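Long-range contact in CaaX farnesyltransferase alpha subunit Ram2 (Aspergillus fumigatus, PDB 4L9P), which is the alpha subunit of a heterodimeric enzyme that probably transfers farnesyl, and possibly geranylgeranyl, groups to CaaX-motif proteins: residues N113-W126 / F149-V163. The protein carries 1 engineered substitution. Sequence-based numbering, arbitrary orientation.
Engineered in segment 149-163: Ser160 (natural residue Asn). With FII ([(3,7,11-trimethyl-dodeca-2,6,10-trienyloxycarbamoyl)-methyl]-phosphonic acid), chain Q.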
loop_
_atom_site.group_PDB
_atom_site.type_symbol
_atom_site.label_atom_id
_atom_site.label_comp_id
_atom_site.label_asym_id
_atom_site.label_seq_id
_atom_site.Cartn_x
_atom_site.Cartn_y
_atom_site.Cartn_z
ATOM N N ASN A 113 -25.990 -4.974 -3.763
ATOM C CA ASN A 113 -25.729 -5.938 -2.692
ATOM C C ASN A 113 -25.467 -7.337 -3.277
ATOM O O ASN A 113 -24.610 -8.082 -2.777
ATOM C CB ASN A 113 -26.943 -6.082 -1.783
ATOM C CG ASN A 113 -27.171 -4.893 -0.897
ATOM O OD1 ASN A 113 -26.323 -3.998 -0.773
ATOM N ND2 ASN A 113 -28.357 -4.842 -0.284
ATOM N N LYS A 114 -26.204 -7.724 -4.307
ATOM C CA LYS A 114 -25.978 -9.023 -4.940
ATOM C C LYS A 114 -24.617 -9.121 -5.611
ATOM O O LYS A 114 -23.953 -10.163 -5.553
ATOM C CB LYS A 114 -27.103 -9.280 -6.002
ATOM C CG LYS A 114 -28.485 -9.411 -5.343
ATOM C CD LYS A 114 -29.605 -9.334 -6.400
ATOM C CE LYS A 114 -30.963 -8.871 -5.800
ATOM N NZ LYS A 114 -32.172 -8.790 -6.715
ATOM N N VAL A 115 -24.194 -8.046 -6.273
ATOM C CA VAL A 115 -22.877 -8.018 -6.881
ATOM C C VAL A 115 -21.775 -8.112 -5.812
ATOM O O VAL A 115 -20.797 -8.856 -5.960
ATOM C CB VAL A 115 -22.678 -6.717 -7.746
ATOM C CG1 VAL A 115 -21.316 -6.804 -8.498
ATOM C CG2 VAL A 115 -23.812 -6.547 -8.806
ATOM N N ALA A 116 -21.969 -7.367 -4.714
ATOM C CA ALA A 116 -21.007 -7.307 -3.616
ATOM C C ALA A 116 -20.840 -8.705 -2.983
ATOM O O ALA A 116 -19.754 -9.084 -2.611
ATOM C CB ALA A 116 -21.445 -6.263 -2.551
ATOM N N LEU A 117 -21.952 -9.443 -2.873
ATOM C CA LEU A 117 -21.938 -10.815 -2.271
ATOM C C LEU A 117 -21.256 -11.808 -3.203
ATOM O O LEU A 117 -20.759 -12.830 -2.734
ATOM C CB LEU A 117 -23.370 -11.273 -1.964
ATOM C CG LEU A 117 -23.988 -10.581 -0.744
ATOM C CD1 LEU A 117 -25.501 -10.906 -0.680
ATOM C CD2 LEU A 117 -23.270 -11.094 0.500
ATOM N N LYS A 118 -21.146 -11.497 -4.484
ATOM C CA LYS A 118 -20.524 -12.421 -5.429
ATOM C C LYS A 118 -19.034 -12.174 -5.548
ATOM O O LYS A 118 -18.288 -13.107 -5.877
ATOM C CB LYS A 118 -21.132 -12.318 -6.817
ATOM C CG LYS A 118 -22.468 -13.010 -6.979
ATOM C CD LYS A 118 -22.894 -12.869 -8.465
ATOM C CE LYS A 118 -24.324 -13.381 -8.714
ATOM N NZ LYS A 118 -24.756 -13.317 -10.174
ATOM N N HIS A 119 -18.571 -10.952 -5.305
ATOM C CA HIS A 119 -17.184 -10.569 -5.630
ATOM C C HIS A 119 -16.539 -9.861 -4.467
ATOM O O HIS A 119 -16.648 -8.700 -4.301
ATOM C CB HIS A 119 -17.180 -9.617 -6.831
ATOM C CG HIS A 119 -17.807 -10.201 -8.055
ATOM N ND1 HIS A 119 -17.178 -11.172 -8.801
ATOM C CD2 HIS A 119 -18.987 -9.949 -8.681
ATOM C CE1 HIS A 119 -17.924 -11.470 -9.854
ATOM N NE2 HIS A 119 -19.029 -10.759 -9.797
ATOM N N LEU A 120 -15.378 -10.442 -4.064
ATOM C CA LEU A 120 -14.507 -9.854 -3.024
ATOM C C LEU A 120 -13.264 -9.034 -3.508
ATOM O O LEU A 120 -12.888 -9.080 -4.682
ATOM C CB LEU A 120 -14.176 -10.912 -1.958
ATOM C CG LEU A 120 -15.441 -11.288 -1.128
ATOM C CD1 LEU A 120 -16.439 -10.095 -1.100
ATOM C CD2 LEU A 120 -16.253 -12.528 -1.540
ATOM N N LYS A 121 -12.681 -8.242 -2.616
ATOM C CA LYS A 121 -11.574 -7.337 -2.943
ATOM C C LYS A 121 -11.720 -6.530 -4.205
ATOM O O LYS A 121 -10.951 -6.704 -5.186
ATOM C CB LYS A 121 -10.228 -8.038 -2.964
ATOM C CG LYS A 121 -9.725 -8.193 -1.643
ATOM C CD LYS A 121 -8.577 -9.152 -1.713
ATOM C CE LYS A 121 -8.185 -9.646 -0.348
ATOM N NZ LYS A 121 -7.321 -10.775 -0.557
ATOM N N ASN A 122 -12.642 -5.596 -4.156
ATOM C CA ASN A 122 -12.983 -4.846 -5.352
ATOM C C ASN A 122 -13.195 -3.396 -4.966
ATOM O O ASN A 122 -14.023 -3.065 -4.126
ATOM C CB ASN A 122 -14.193 -5.546 -5.987
ATOM C CG ASN A 122 -14.682 -4.881 -7.266
ATOM O OD1 ASN A 122 -15.000 -3.688 -7.245
ATOM N ND2 ASN A 122 -14.967 -5.727 -8.337
ATOM N N TYR A 123 -12.388 -2.522 -5.536
ATOM C CA TYR A 123 -12.541 -1.085 -5.268
ATOM C C TYR A 123 -13.841 -0.479 -5.790
ATOM O O TYR A 123 -14.424 0.404 -5.127
ATOM C CB TYR A 123 -11.398 -0.322 -5.912
ATOM C CG TYR A 123 -10.111 -0.306 -5.105
ATOM C CD1 TYR A 123 -9.146 -1.284 -5.309
ATOM C CD2 TYR A 123 -9.887 0.689 -4.125
ATOM C CE1 TYR A 123 -7.911 -1.227 -4.630
ATOM C CE2 TYR A 123 -8.648 0.672 -3.431
ATOM C CZ TYR A 123 -7.712 -0.298 -3.706
ATOM O OH TYR A 123 -6.478 -0.302 -3.036
ATOM N N GLN A 124 -14.329 -0.976 -6.932
ATOM C CA GLN A 124 -15.383 -0.298 -7.656
ATOM C C GLN A 124 -16.686 -0.503 -6.921
ATOM O O GLN A 124 -17.445 0.454 -6.767
ATOM C CB GLN A 124 -15.504 -0.929 -9.050
ATOM C CG GLN A 124 -14.382 -0.489 -10.034
ATOM C CD GLN A 124 -13.053 -1.062 -9.662
ATOM O OE1 GLN A 124 -12.917 -2.277 -9.498
ATOM N NE2 GLN A 124 -12.052 -0.187 -9.531
ATOM N N ILE A 125 -16.952 -1.733 -6.453
ATOM C CA ILE A 125 -18.288 -1.971 -5.896
ATOM C C ILE A 125 -18.515 -1.106 -4.641
ATOM O O ILE A 125 -19.610 -0.594 -4.367
ATOM C CB ILE A 125 -18.358 -3.489 -5.486
ATOM C CG1 ILE A 125 -18.566 -4.318 -6.752
ATOM C CG2 ILE A 125 -19.408 -3.801 -4.403
ATOM C CD1 ILE A 125 -18.248 -5.842 -6.466
ATOM N N TRP A 126 -17.462 -0.912 -3.862
ATOM C CA TRP A 126 -17.557 -0.172 -2.612
ATOM C C TRP A 126 -17.427 1.322 -2.810
ATOM O O TRP A 126 -18.063 2.092 -2.083
ATOM C CB TRP A 126 -16.589 -0.756 -1.548
ATOM C CG TRP A 126 -17.108 -2.133 -1.222
ATOM C CD1 TRP A 126 -16.741 -3.350 -1.774
ATOM C CD2 TRP A 126 -18.206 -2.411 -0.357
ATOM N NE1 TRP A 126 -17.598 -4.343 -1.347
ATOM C CE2 TRP A 126 -18.500 -3.786 -0.461
ATOM C CE3 TRP A 126 -18.992 -1.608 0.482
ATOM C CZ2 TRP A 126 -19.550 -4.380 0.262
ATOM C CZ3 TRP A 126 -20.013 -2.183 1.186
ATOM C CH2 TRP A 126 -20.291 -3.578 1.087
ATOM N N PHE A 149 -26.303 -5.316 6.240
ATOM C CA PHE A 149 -25.628 -5.760 5.034
ATOM C C PHE A 149 -24.112 -5.756 5.264
ATOM O O PHE A 149 -23.390 -6.701 4.820
ATOM C CB PHE A 149 -25.942 -4.885 3.797
ATOM C CG PHE A 149 -25.304 -5.459 2.574
ATOM C CD1 PHE A 149 -25.764 -6.678 2.090
ATOM C CD2 PHE A 149 -24.210 -4.862 1.988
ATOM C CE1 PHE A 149 -25.110 -7.318 1.045
ATOM C CE2 PHE A 149 -23.573 -5.461 0.867
ATOM C CZ PHE A 149 -24.006 -6.701 0.432
ATOM N N LEU A 150 -23.567 -4.708 5.897
ATOM C CA LEU A 150 -22.125 -4.688 6.120
ATOM C C LEU A 150 -21.759 -5.897 7.008
ATOM O O LEU A 150 -20.690 -6.523 6.769
ATOM C CB LEU A 150 -21.699 -3.399 6.818
ATOM C CG LEU A 150 -22.077 -2.171 5.977
ATOM C CD1 LEU A 150 -21.506 -0.942 6.688
ATOM C CD2 LEU A 150 -21.611 -2.261 4.524
ATOM N N MET A 151 -22.586 -6.280 7.981
ATOM C CA MET A 151 -22.279 -7.469 8.767
ATOM C C MET A 151 -22.393 -8.767 7.985
ATOM O O MET A 151 -21.661 -9.715 8.313
ATOM C CB MET A 151 -23.171 -7.530 10.002
ATOM C CG MET A 151 -22.872 -6.363 10.981
ATOM S SD MET A 151 -21.167 -6.321 11.565
ATOM C CE MET A 151 -21.288 -7.450 12.957
ATOM N N GLU A 152 -23.226 -8.829 6.935
ATOM C CA GLU A 152 -23.218 -9.968 6.019
ATOM C C GLU A 152 -21.853 -10.093 5.354
ATOM O O GLU A 152 -21.321 -11.206 5.150
ATOM C CB GLU A 152 -24.265 -9.777 4.914
ATOM C CG GLU A 152 -24.675 -11.078 4.252
ATOM C CD GLU A 152 -25.989 -10.996 3.424
ATOM O OE1 GLU A 152 -26.329 -11.971 2.745
ATOM O OE2 GLU A 152 -26.657 -9.954 3.421
ATOM N N MET A 153 -21.266 -8.946 4.991
ATOM C CA MET A 153 -19.933 -8.984 4.349
ATOM C C MET A 153 -18.896 -9.414 5.369
ATOM O O MET A 153 -18.013 -10.244 5.031
ATOM C CB MET A 153 -19.564 -7.589 3.805
ATOM C CG MET A 153 -20.472 -7.085 2.685
ATOM S SD MET A 153 -20.419 -8.115 1.172
ATOM C CE MET A 153 -18.654 -8.089 0.761
ATOM N N PHE A 154 -18.937 -8.832 6.564
ATOM C CA PHE A 154 -17.904 -9.177 7.547
ATOM C C PHE A 154 -18.001 -10.606 8.059
ATOM O O PHE A 154 -17.007 -11.144 8.549
ATOM C CB PHE A 154 -17.945 -8.174 8.741
ATOM C CG PHE A 154 -17.545 -6.788 8.380
ATOM C CD1 PHE A 154 -16.419 -6.559 7.614
ATOM C CD2 PHE A 154 -18.275 -5.711 8.878
ATOM C CE1 PHE A 154 -16.033 -5.230 7.307
ATOM C CE2 PHE A 154 -17.900 -4.424 8.603
ATOM C CZ PHE A 154 -16.786 -4.159 7.796
ATOM N N ALA A 155 -19.178 -11.225 7.930
ATOM C CA ALA A 155 -19.296 -12.660 8.298
ATOM C C ALA A 155 -18.503 -13.502 7.310
ATOM O O ALA A 155 -18.104 -14.619 7.651
ATOM C CB ALA A 155 -20.792 -13.070 8.295
ATOM N N GLN A 156 -18.304 -13.020 6.082
ATOM C CA GLN A 156 -17.527 -13.784 5.122
ATOM C C GLN A 156 -16.041 -13.398 5.172
ATOM O O GLN A 156 -15.175 -14.297 5.009
ATOM C CB GLN A 156 -18.058 -13.524 3.747
ATOM C CG GLN A 156 -19.470 -14.089 3.669
ATOM C CD GLN A 156 -20.180 -13.670 2.444
ATOM O OE1 GLN A 156 -19.908 -14.144 1.390
ATOM N NE2 GLN A 156 -21.078 -12.712 2.577
ATOM N N ASP A 157 -15.704 -12.115 5.416
ATOM C CA ASP A 157 -14.279 -11.726 5.599
ATOM C C ASP A 157 -14.311 -10.588 6.582
ATOM O O ASP A 157 -14.617 -9.419 6.198
ATOM C CB ASP A 157 -13.547 -11.374 4.307
ATOM C CG ASP A 157 -12.100 -11.016 4.587
ATOM O OD1 ASP A 157 -11.682 -10.804 5.771
ATOM O OD2 ASP A 157 -11.341 -10.923 3.613
ATOM N N ALA A 158 -13.977 -10.887 7.845
ATOM C CA ALA A 158 -14.109 -9.876 8.902
ATOM C C ALA A 158 -13.102 -8.750 8.799
ATOM O O ALA A 158 -13.204 -7.771 9.529
ATOM C CB ALA A 158 -13.985 -10.509 10.295
ATOM N N LYS A 159 -12.108 -8.874 7.912
ATOM C CA LYS A 159 -11.052 -7.879 7.786
ATOM C C LYS A 159 -11.067 -7.209 6.424
ATOM O O LYS A 159 -10.116 -6.552 6.048
ATOM C CB LYS A 159 -9.684 -8.557 8.061
ATOM C CG LYS A 159 -9.638 -9.201 9.474
ATOM C CD LYS A 159 -8.264 -9.807 9.749
ATOM C CE LYS A 159 -8.279 -10.407 11.141
ATOM N NZ LYS A 159 -6.828 -10.883 11.477
ATOM N N SER A 160 -12.197 -7.282 5.699
ATOM C CA SER A 160 -12.280 -6.736 4.357
ATOM C C SER A 160 -12.031 -5.247 4.334
ATOM O O SER A 160 -12.836 -4.445 4.823
ATOM C CB SER A 160 -13.677 -6.960 3.842
ATOM O OG SER A 160 -13.770 -6.204 2.669
ATOM N N TYR A 161 -10.908 -4.843 3.776
ATOM C CA TYR A 161 -10.466 -3.454 3.921
ATOM C C TYR A 161 -11.432 -2.511 3.250
ATOM O O TYR A 161 -11.687 -1.394 3.796
ATOM C CB TYR A 161 -9.039 -3.311 3.268
ATOM C CG TYR A 161 -8.300 -2.073 3.692
ATOM C CD1 TYR A 161 -8.541 -0.850 3.071
ATOM C CD2 TYR A 161 -7.358 -2.110 4.746
ATOM C CE1 TYR A 161 -7.843 0.313 3.443
ATOM C CE2 TYR A 161 -6.674 -0.970 5.118
ATOM C CZ TYR A 161 -6.953 0.247 4.471
ATOM O OH TYR A 161 -6.274 1.401 4.820
ATOM N N HIS A 162 -11.960 -2.863 2.078
ATOM C CA HIS A 162 -12.817 -1.899 1.381
ATOM C C HIS A 162 -14.150 -1.739 2.090
ATOM O O HIS A 162 -14.732 -0.650 2.038
ATOM C CB HIS A 162 -13.069 -2.426 -0.031
ATOM C CG HIS A 162 -11.812 -2.540 -0.832
ATOM N ND1 HIS A 162 -11.339 -3.739 -1.341
ATOM C CD2 HIS A 162 -10.818 -1.649 -1.000
ATOM C CE1 HIS A 162 -10.160 -3.532 -1.919
ATOM N NE2 HIS A 162 -9.853 -2.253 -1.775
ATOM N N VAL A 163 -14.643 -2.804 2.740
ATOM C CA VAL A 163 -15.892 -2.671 3.461
ATOM C C VAL A 163 -15.647 -1.859 4.719
ATOM O O VAL A 163 -16.526 -1.028 5.065
ATOM C CB VAL A 163 -16.476 -4.065 3.818
ATOM C CG1 VAL A 163 -17.874 -3.881 4.519
ATOM C CG2 VAL A 163 -16.612 -4.903 2.532
HETATM C C1 FII Q . 0.916 2.158 -6.397
HETATM C C2 FII Q . -0.196 1.261 -5.922
HETATM C C6 FII Q . -1.343 1.136 -6.833
HETATM C C10 FII Q . -0.242 0.919 -4.489
HETATM C C11 FII Q . -1.359 0.096 -3.847
HETATM C C12 FII Q . -0.834 -1.362 -3.703
HETATM C C15 FII Q . -1.550 -2.269 -2.707
HETATM C C18 FII Q . -1.078 -3.707 -2.530
HETATM C C22 FII Q . -2.925 -1.831 -2.313
HETATM C C23 FII Q . -3.468 -2.510 -1.065
HETATM C C24 FII Q . -4.911 -2.238 -0.870
HETATM C C27 FII Q . -5.516 -3.240 0.061
HETATM C C30 FII Q . -5.472 -2.858 1.530
HETATM C C34 FII Q . -6.603 -4.055 -0.528
HETATM C C35 FII Q . -7.523 -4.917 0.312
HETATM O O36 FII Q . -7.321 -6.291 0.037
HETATM N N42 FII Q . -6.040 -6.748 0.189
HETATM C C43 FII Q . -5.856 -7.432 1.399
HETATM O O44 FII Q . -6.722 -7.575 2.276
HETATM C C45 FII Q . -4.459 -8.019 1.540
HETATM P P46 FII Q . -3.826 -8.061 3.297
HETATM O O49 FII Q . -4.106 -6.719 3.862
HETATM O O50 FII Q . -4.481 -9.211 3.996
HETATM O O51 FII Q . -2.319 -8.309 3.080
HETATM O O HOH W 1 -21.724 -14.409 -0.869
HETATM O O HOH W 2 -14.190 -5.725 -1.430
#
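Helices 113-118 and 149-156 run nearly parallel, 11° apart with axes 10.8 Å from each other, and pair Asn113 with Phe149 and Leu117 with Met153: a worked example of how successive helical hairpins of the prenyltransferase alpha-subunit repeat, akin to tetratricopeptide repeats, pack into a superhelix. Phe149, its CG swung anti to the backbone N (chi1 -176°), is a knob among Asn113, Ala116, Leu117 and Trp126. The Asn113 amide lies almost flat on its ring, planes 15° apart, with OD1 over the centre while also accepting from Arg129. Trp126 enters in the other direction, among Leu150, Met153, His162 and Val163. Val163 CG2 covers one face of its indole in a CH-pi contact, 3.9 Å from the six-membered ring centroid, and Met153, bent at both chi2 and chi3, brings SD to the ring edge, its CG lying 3.7 Å from Trp126 CZ2. Near the C-terminal ends of the two helices, one water donates to both Leu117 O and Gln156 OE1. Beyond them the contact faces the active site: Tyr161 and His162 touch the farnesyl-like part of FII, and Tyr123 OH is hydrogen-bonded to Tyr314 OH of the beta subunit Ram1. There His162 meets Tyr123 edge-to-face, with His162 NE2 3.5 Å from Tyr123 CZ.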